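Local coordinates for D-isomer specific 2-hydroxyacid dehydrogenase family protein (Desulfovibrio vulgaris, PDB 5TX7) that probably interconverts D-2-hydroxyacids and the corresponding 2-oxoacids, using NAD as the redox cofactor, at residues N94-G99 / P314-N319; A104-A109 / L282-L287. All coordinates share one frame; numbering follows the deposited sequence.

Along the chain the segments run 94-99, 104-109, 282-287 and 314-319, so contact 2 falls wholly within the span bracketed by contact 1. The two centres lie 23 Å apart, but their nearest atoms come to about 5 Å, since helix 100-116 starts directly after 94-99 and carries 104-109. On the return path, a short loop and helix 292-310 connect 282-287 with 314-319. Contact 1 belongs to the domain with the five-stranded parallel sheet, contact 2 to the NAD-binding one with the seven-stranded sheet. The two interdomain crossings thus lie between the contacts, each of which pairs outgoing with returning chain; in D-2-hydroxyacid dehydrogenases the active site occupies the cleft between the domains.

Contact 1 (N94-G99 / P314-N319); sequences NVPGYG and PVNVVN
Val318 lays its CG1 methyl over the flat of the Asn94 side-chain amide, 3.5 Å from Asn94 CG and nearly equidistant from the oxygen and nitrogen on either side of it. Asn94 presents this plane because its CG stands between the backbone N and the carbonyl carbon (chi1 71°), and the amide is kept in place from elsewhere: ND2 is hydrogen-bonded to Thr75 O. A second amide is met in the same way, with the roles of the segments exchanged. Pro96 CD lies over the plane of the Asn316 side chain, 3.9 Å from Asn316 CG, while Asn316 CB rests against the backbone, 3.3 Å from Asn94 O. The C-terminal tail, having left helix 292-310, here rejoins the domain begun at the N-terminus and runs past the loop that follows strand 92-93, an edge strand of its parallel sheet; such a return of the C-terminal end belongs to the two-domain architecture of the family. The backbones are joined by Asn94 N donating to Asn316 O at 3.3 Å. Asn305 of helix 292-310 bridges both segments, its ND2 bonded to Asn94 O and its OD1 to Asn316 ND2.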
ATOM      1  N   ASN A  94     -22.258  12.112  17.762  1.00 46.95           N
ATOM      2  CA  ASN A  94     -21.005  11.512  17.265  1.00 46.54           C
ATOM      3  C   ASN A  94     -20.704  12.000  15.852  1.00 45.14           C
ATOM      4  O   ASN A  94     -21.376  12.906  15.365  1.00 45.39           O
ATOM      5  CB  ASN A  94     -21.063   9.974  17.360  1.00 48.51           C
ATOM      6  CG  ASN A  94     -22.003   9.344  16.353  1.00 51.39           C
ATOM      7  OD1 ASN A  94     -22.805  10.022  15.684  1.00 54.53           O
ATOM      8  ND2 ASN A  94     -21.919   8.028  16.249  1.00 53.09           N
ATOM      9  N   VAL A  95     -19.687  11.418  15.217  1.00 45.05           N
ATOM     10  CA  VAL A  95     -19.350  11.709  13.833  1.00 47.29           C
ATOM     11  C   VAL A  95     -19.194  10.399  13.054  1.00 49.92           C
ATOM     12  O   VAL A  95     -18.143   9.751  13.140  1.00 52.54           O
ATOM     13  CB  VAL A  95     -18.031  12.492  13.731  1.00 48.57           C
ATOM     14  CG1 VAL A  95     -17.766  12.890  12.281  1.00 49.30           C
ATOM     15  CG2 VAL A  95     -18.041  13.712  14.654  1.00 48.97           C
ATOM     16  N   PRO A  96     -20.226   9.991  12.299  1.00 50.54           N
ATOM     17  CA  PRO A  96     -20.050   8.840  11.400  1.00 54.14           C
ATOM     18  C   PRO A  96     -19.378   9.231  10.082  1.00 56.08           C
ATOM     19  O   PRO A  96     -19.436  10.393   9.682  1.00 58.63           O
ATOM     20  CB  PRO A  96     -21.483   8.355  11.164  1.00 53.88           C
ATOM     21  CG  PRO A  96     -22.323   9.577  11.322  1.00 54.30           C
ATOM     22  CD  PRO A  96     -21.598  10.527  12.257  1.00 52.45           C
ATOM     23  N   GLY A  97     -18.713   8.271   9.443  1.00 56.54           N
ATOM     24  CA  GLY A  97     -18.194   8.443   8.083  1.00 58.00           C
ATOM     25  C   GLY A  97     -16.895   9.209   7.861  1.00 56.53           C
ATOM     26  O   GLY A  97     -16.388   9.224   6.741  1.00 65.05           O
ATOM     27  N   TYR A  98     -16.343   9.824   8.902  1.00 47.32           N
ATOM     28  CA  TYR A  98     -15.126  10.640   8.768  1.00 46.38           C
ATOM     29  C   TYR A  98     -13.904   9.851   8.257  1.00 44.71           C
ATOM     30  O   TYR A  98     -13.033  10.423   7.611  1.00 44.19           O
ATOM     31  CB  TYR A  98     -14.761  11.327  10.111  1.00 47.47           C
ATOM     32  CG  TYR A  98     -14.174  10.382  11.158  1.00 45.45           C
ATOM     33  CD1 TYR A  98     -12.806  10.143  11.234  1.00 44.53           C
ATOM     34  CD2 TYR A  98     -14.996   9.774  12.092  1.00 46.28           C
ATOM     35  CE1 TYR A  98     -12.280   9.277  12.189  1.00 45.30           C
ATOM     36  CE2 TYR A  98     -14.502   8.911  13.053  1.00 45.86           C
ATOM     37  CZ  TYR A  98     -13.136   8.657  13.092  1.00 45.42           C
ATOM     38  OH  TYR A  98     -12.624   7.790  14.029  1.00 46.68           O
ATOM     39  N   GLY A  99     -13.827   8.567   8.586  1.00 43.61           N
ATOM     40  CA  GLY A  99     -12.627   7.784   8.376  1.00 42.18           C
ATOM     41  C   GLY A  99     -12.760   6.612   7.406  1.00 41.79           C
ATOM     42  O   GLY A  99     -11.933   5.690   7.429  1.00 40.54           O
ATOM     43  N   PRO A 314     -30.076  19.860  16.895  1.00 71.79           N
ATOM     44  CA  PRO A 314     -28.840  19.082  16.980  1.00 67.55           C
ATOM     45  C   PRO A 314     -28.796  17.901  16.014  1.00 65.18           C
ATOM     46  O   PRO A 314     -29.789  17.212  15.833  1.00 68.48           O
ATOM     47  CB  PRO A 314     -28.819  18.584  18.439  1.00 66.87           C
ATOM     48  CG  PRO A 314     -30.029  19.117  19.100  1.00 69.54           C
ATOM     49  CD  PRO A 314     -30.972  19.531  18.017  1.00 73.94           C
ATOM     50  N   VAL A 315     -27.635  17.670  15.420  1.00 62.05           N
ATOM     51  CA  VAL A 315     -27.467  16.666  14.382  1.00 60.67           C
ATOM     52  C   VAL A 315     -26.634  15.493  14.897  1.00 57.18           C
ATOM     53  O   VAL A 315     -25.909  15.645  15.873  1.00 57.14           O
ATOM     54  CB  VAL A 315     -26.885  17.349  13.120  1.00 61.91           C
ATOM     55  CG1 VAL A 315     -25.375  17.571  13.187  1.00 59.27           C
ATOM     56  CG2 VAL A 315     -27.296  16.587  11.885  1.00 66.67           C
ATOM     57  N   ASN A 316     -26.769  14.326  14.268  1.00 56.66           N
ATOM     58  CA  ASN A 316     -26.041  13.092  14.650  1.00 53.55           C
ATOM     59  C   ASN A 316     -26.270  12.687  16.111  1.00 52.90           C
ATOM     60  O   ASN A 316     -25.376  12.189  16.770  1.00 51.92           O
ATOM     61  CB  ASN A 316     -24.540  13.224  14.369  1.00 51.43           C
ATOM     62  CG  ASN A 316     -24.217  13.339  12.894  1.00 50.93           C
ATOM     63  OD1 ASN A 316     -24.822  12.665  12.062  1.00 53.24           O
ATOM     64  ND2 ASN A 316     -23.229  14.168  12.563  1.00 49.61           N
ATOM     65  N   VAL A 317     -27.488  12.876  16.600  1.00 54.77           N
ATOM     66  CA  VAL A 317     -27.786  12.615  17.997  1.00 56.01           C
ATOM     67  C   VAL A 317     -27.883  11.095  18.176  1.00 57.55           C
ATOM     68  O   VAL A 317     -28.657  10.435  17.464  1.00 60.19           O
ATOM     69  CB  VAL A 317     -29.074  13.338  18.431  1.00 58.28           C
ATOM     70  CG1 VAL A 317     -29.411  13.053  19.883  1.00 58.91           C
ATOM     71  CG2 VAL A 317     -28.912  14.832  18.257  1.00 59.21           C
ATOM     72  N   VAL A 318     -27.097  10.549  19.107  1.00 54.80           N
ATOM     73  CA  VAL A 318     -27.101   9.096  19.375  1.00 54.68           C
ATOM     74  C   VAL A 318     -27.957   8.668  20.585  1.00 56.05           C
ATOM     75  O   VAL A 318     -28.060   7.467  20.861  1.00 56.38           O
ATOM     76  CB  VAL A 318     -25.665   8.497  19.499  1.00 53.56           C
ATOM     77  CG1 VAL A 318     -24.859   8.789  18.246  1.00 51.87           C
ATOM     78  CG2 VAL A 318     -24.911   9.010  20.729  1.00 53.45           C
ATOM     79  N   ASN A 319     -28.583   9.632  21.277  1.00 55.84           N
ATOM     80  CA  ASN A 319     -29.433   9.339  22.428  1.00 57.07           C
ATOM     81  C   ASN A 319     -30.813  10.015  22.361  1.00 61.05           C
ATOM     82  O   ASN A 319     -31.368  10.430  23.384  1.00 61.97           O
ATOM     83  CB  ASN A 319     -28.681   9.697  23.711  1.00 55.44           C
ATOM     84  CG  ASN A 319     -28.497  11.196  23.897  1.00 55.45           C
ATOM     85  OD1 ASN A 319     -28.593  11.971  22.953  1.00 53.85           O
ATOM     86  ND2 ASN A 319     -28.251  11.611  25.132  1.00 55.45           N
TER

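Contact 2 (A104-A109 / L282-L287); sequences AQHVFA and LITPHL
His106 and Thr284 meet head-on through a single, nearly straight hydrogen bond: His106 NE2 donates to Thr284 OG1 at 3.0 Å with an angle of 172°, and the hydroxyl oxygen lies only 5° out of the imidazole plane. The ring reaches across from helix 100-116 because its CG is anti to the backbone N (chi1 -163°). Asp262 continues the polar network, its OD1 bonded both to Thr284 OG1 and to Leu287 N.

Apolar contact comes from Leu287, whose side chain crosses that of His106 at about a right angle and brings CD1 to 3.5 Å from His106 CE1. Arg116 of the second subunit also packs on His106. The contact thus joins the helix to the end of strand 281-283, an edge strand of the Rossmann-type sheet, just before His286, whose ND1 bonds to Glu267 OE1, consistent with the His-Glu pair of this family.

Because OG1 accepts the N-H of NE2, the threonine hydroxyl is left to donate onward, probably to the Asp262 carboxylate. Such a buried His-Thr-Asp chain would fix the rotation of both the ring and the hydroxyl, and would tie the inverse gamma turn centred on Pro285 to the helix.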
ATOM      1  N   ALA A 104     -10.179   2.017   4.975  1.00 34.82           N
ATOM      2  CA  ALA A 104     -10.043   1.205   3.763  1.00 33.67           C
ATOM      3  C   ALA A 104      -8.611   1.187   3.192  1.00 34.13           C
ATOM      4  O   ALA A 104      -8.094   0.155   2.826  1.00 34.77           O
ATOM      5  CB  ALA A 104     -11.012   1.689   2.707  1.00 35.30           C
ATOM      6  N   GLN A 105      -7.981   2.344   3.116  1.00 35.25           N
ATOM      7  CA  GLN A 105      -6.582   2.410   2.715  1.00 36.00           C
ATOM      8  C   GLN A 105      -5.614   1.733   3.684  1.00 37.19           C
ATOM      9  O   GLN A 105      -4.577   1.217   3.246  1.00 37.74           O
ATOM     10  CB  GLN A 105      -6.159   3.858   2.475  1.00 37.41           C
ATOM     11  CG  GLN A 105      -6.862   4.407   1.242  1.00 38.34           C
ATOM     12  CD  GLN A 105      -6.553   5.843   0.942  1.00 39.82           C
ATOM     13  OE1 GLN A 105      -5.482   6.363   1.284  1.00 44.97           O
ATOM     14  NE2 GLN A 105      -7.493   6.507   0.289  1.00 41.21           N
ATOM     15  N   HIS A 106      -5.925   1.735   4.984  1.00 36.20           N
ATOM     16  CA  HIS A 106      -5.070   1.020   5.946  1.00 37.04           C
ATOM     17  C   HIS A 106      -5.125  -0.521   5.762  1.00 36.19           C
ATOM     18  O   HIS A 106      -4.116  -1.216   5.961  1.00 34.76           O
ATOM     19  CB  HIS A 106      -5.399   1.400   7.400  1.00 38.24           C
ATOM     20  CG  HIS A 106      -4.322   1.034   8.365  1.00 37.92           C
ATOM     21  ND1 HIS A 106      -3.064   1.595   8.320  1.00 39.38           N
ATOM     22  CD2 HIS A 106      -4.302   0.149   9.390  1.00 39.87           C
ATOM     23  CE1 HIS A 106      -2.315   1.070   9.275  1.00 40.48           C
ATOM     24  NE2 HIS A 106      -3.049   0.206   9.954  1.00 40.34           N
ATOM     25  N   VAL A 107      -6.295  -1.037   5.364  1.00 35.42           N
ATOM     26  CA  VAL A 107      -6.443  -2.457   5.013  1.00 36.19           C
ATOM     27  C   VAL A 107      -5.385  -2.860   3.953  1.00 37.74           C
ATOM     28  O   VAL A 107      -4.702  -3.903   4.098  1.00 35.18           O
ATOM     29  CB  VAL A 107      -7.873  -2.771   4.505  1.00 37.43           C
ATOM     30  CG1 VAL A 107      -7.965  -4.161   3.835  1.00 37.85           C
ATOM     31  CG2 VAL A 107      -8.871  -2.664   5.633  1.00 36.73           C
ATOM     32  N   PHE A 108      -5.257  -2.006   2.922  1.00 35.79           N
ATOM     33  CA  PHE A 108      -4.296  -2.227   1.856  1.00 36.27           C
ATOM     34  C   PHE A 108      -2.843  -1.881   2.203  1.00 36.80           C
ATOM     35  O   PHE A 108      -1.928  -2.492   1.642  1.00 37.29           O
ATOM     36  CB  PHE A 108      -4.774  -1.568   0.543  1.00 35.79           C
ATOM     37  CG  PHE A 108      -5.978  -2.248  -0.018  1.00 35.86           C
ATOM     38  CD1 PHE A 108      -5.841  -3.457  -0.706  1.00 35.62           C
ATOM     39  CD2 PHE A 108      -7.256  -1.757   0.228  1.00 36.94           C
ATOM     40  CE1 PHE A 108      -6.928  -4.138  -1.184  1.00 34.90           C
ATOM     41  CE2 PHE A 108      -8.371  -2.441  -0.245  1.00 37.31           C
ATOM     42  CZ  PHE A 108      -8.208  -3.635  -0.945  1.00 37.28           C
ATOM     43  N   ALA A 109      -2.622  -0.941   3.119  1.00 35.90           N
ATOM     44  CA  ALA A 109      -1.277  -0.720   3.638  1.00 36.59           C
ATOM     45  C   ALA A 109      -0.794  -1.966   4.405  1.00 38.05           C
ATOM     46  O   ALA A 109       0.333  -2.415   4.217  1.00 40.29           O
ATOM     47  CB  ALA A 109      -1.234   0.501   4.529  1.00 37.29           C
ATOM     48  N   LEU A 282       1.487  -8.631  11.492  1.00 46.74           N
ATOM     49  CA  LEU A 282       1.766  -7.205  11.432  1.00 46.53           C
ATOM     50  C   LEU A 282       0.727  -6.470  12.288  1.00 46.11           C
ATOM     51  O   LEU A 282      -0.474  -6.679  12.133  1.00 46.30           O
ATOM     52  CB  LEU A 282       1.700  -6.737   9.987  1.00 45.66           C
ATOM     53  CG  LEU A 282       2.295  -5.398   9.616  1.00 47.09           C
ATOM     54  CD1 LEU A 282       3.796  -5.468   9.774  1.00 49.46           C
ATOM     55  CD2 LEU A 282       1.932  -5.062   8.168  1.00 47.19           C
ATOM     56  N   ILE A 283       1.191  -5.643  13.219  1.00 44.53           N
ATOM     57  CA  ILE A 283       0.314  -5.001  14.183  1.00 43.27           C
ATOM     58  C   ILE A 283       0.597  -3.497  14.187  1.00 42.58           C
ATOM     59  O   ILE A 283       1.749  -3.066  14.208  1.00 42.42           O
ATOM     60  CB  ILE A 283       0.476  -5.583  15.597  1.00 46.33           C
ATOM     61  CG1 ILE A 283       0.358  -7.112  15.549  1.00 48.79           C
ATOM     62  CG2 ILE A 283      -0.584  -5.007  16.534  1.00 46.52           C
ATOM     63  CD1 ILE A 283       0.476  -7.783  16.910  1.00 51.30           C
ATOM     64  N   THR A 284      -0.468  -2.706  14.157  1.00 39.59           N
ATOM     65  CA  THR A 284      -0.363  -1.260  14.222  1.00 38.96           C
ATOM     66  C   THR A 284      -1.259  -0.778  15.379  1.00 38.65           C
ATOM     67  O   THR A 284      -2.260  -1.406  15.669  1.00 36.03           O
ATOM     68  CB  THR A 284      -0.766  -0.602  12.859  1.00 37.93           C
ATOM     69  OG1 THR A 284      -2.007  -1.119  12.398  1.00 34.86           O
ATOM     70  CG2 THR A 284       0.264  -0.915  11.788  1.00 38.76           C
ATOM     71  N   PRO A 285      -0.881   0.332  16.055  1.00 39.53           N
ATOM     72  CA  PRO A 285      -1.505   0.710  17.318  1.00 40.32           C
ATOM     73  C   PRO A 285      -2.810   1.514  17.182  1.00 41.66           C
ATOM     74  O   PRO A 285      -2.853   2.694  17.544  1.00 42.14           O
ATOM     75  CB  PRO A 285      -0.402   1.542  17.985  1.00 41.22           C
ATOM     76  CG  PRO A 285       0.230   2.225  16.840  1.00 40.77           C
ATOM     77  CD  PRO A 285       0.296   1.178  15.777  1.00 39.90           C
ATOM     78  N   HIS A 286      -3.860   0.879  16.657  1.00 42.54           N
ATOM     79  CA  HIS A 286      -5.185   1.474  16.564  1.00 41.55           C
ATOM     80  C   HIS A 286      -5.160   2.863  15.930  1.00 41.30           C
ATOM     81  O   HIS A 286      -5.665   3.825  16.499  1.00 43.76           O
ATOM     82  CB  HIS A 286      -5.823   1.495  17.951  1.00 44.84           C
ATOM     83  CG  HIS A 286      -7.312   1.573  17.933  1.00 47.81           C
ATOM     84  ND1 HIS A 286      -8.079   1.280  19.044  1.00 50.47           N
ATOM     85  CD2 HIS A 286      -8.181   1.917  16.952  1.00 47.42           C
ATOM     86  CE1 HIS A 286      -9.357   1.454  18.748  1.00 50.35           C
ATOM     87  NE2 HIS A 286      -9.447   1.823  17.481  1.00 49.20           N
ATOM     88  N   LEU A 287      -4.575   2.944  14.744  1.00 40.38           N
ATOM     89  CA  LEU A 287      -4.384   4.195  14.029  1.00 41.96           C
ATOM     90  C   LEU A 287      -4.976   4.189  12.611  1.00 38.86           C
ATOM     91  O   LEU A 287      -4.682   5.072  11.819  1.00 38.24           O
ATOM     92  CB  LEU A 287      -2.872   4.526  13.993  1.00 43.28           C
ATOM     93  CG  LEU A 287      -1.888   3.538  13.369  1.00 45.17           C
ATOM     94  CD1 LEU A 287      -2.125   3.337  11.886  1.00 46.29           C
ATOM     95  CD2 LEU A 287      -0.453   3.983  13.572  1.00 47.31           C
TER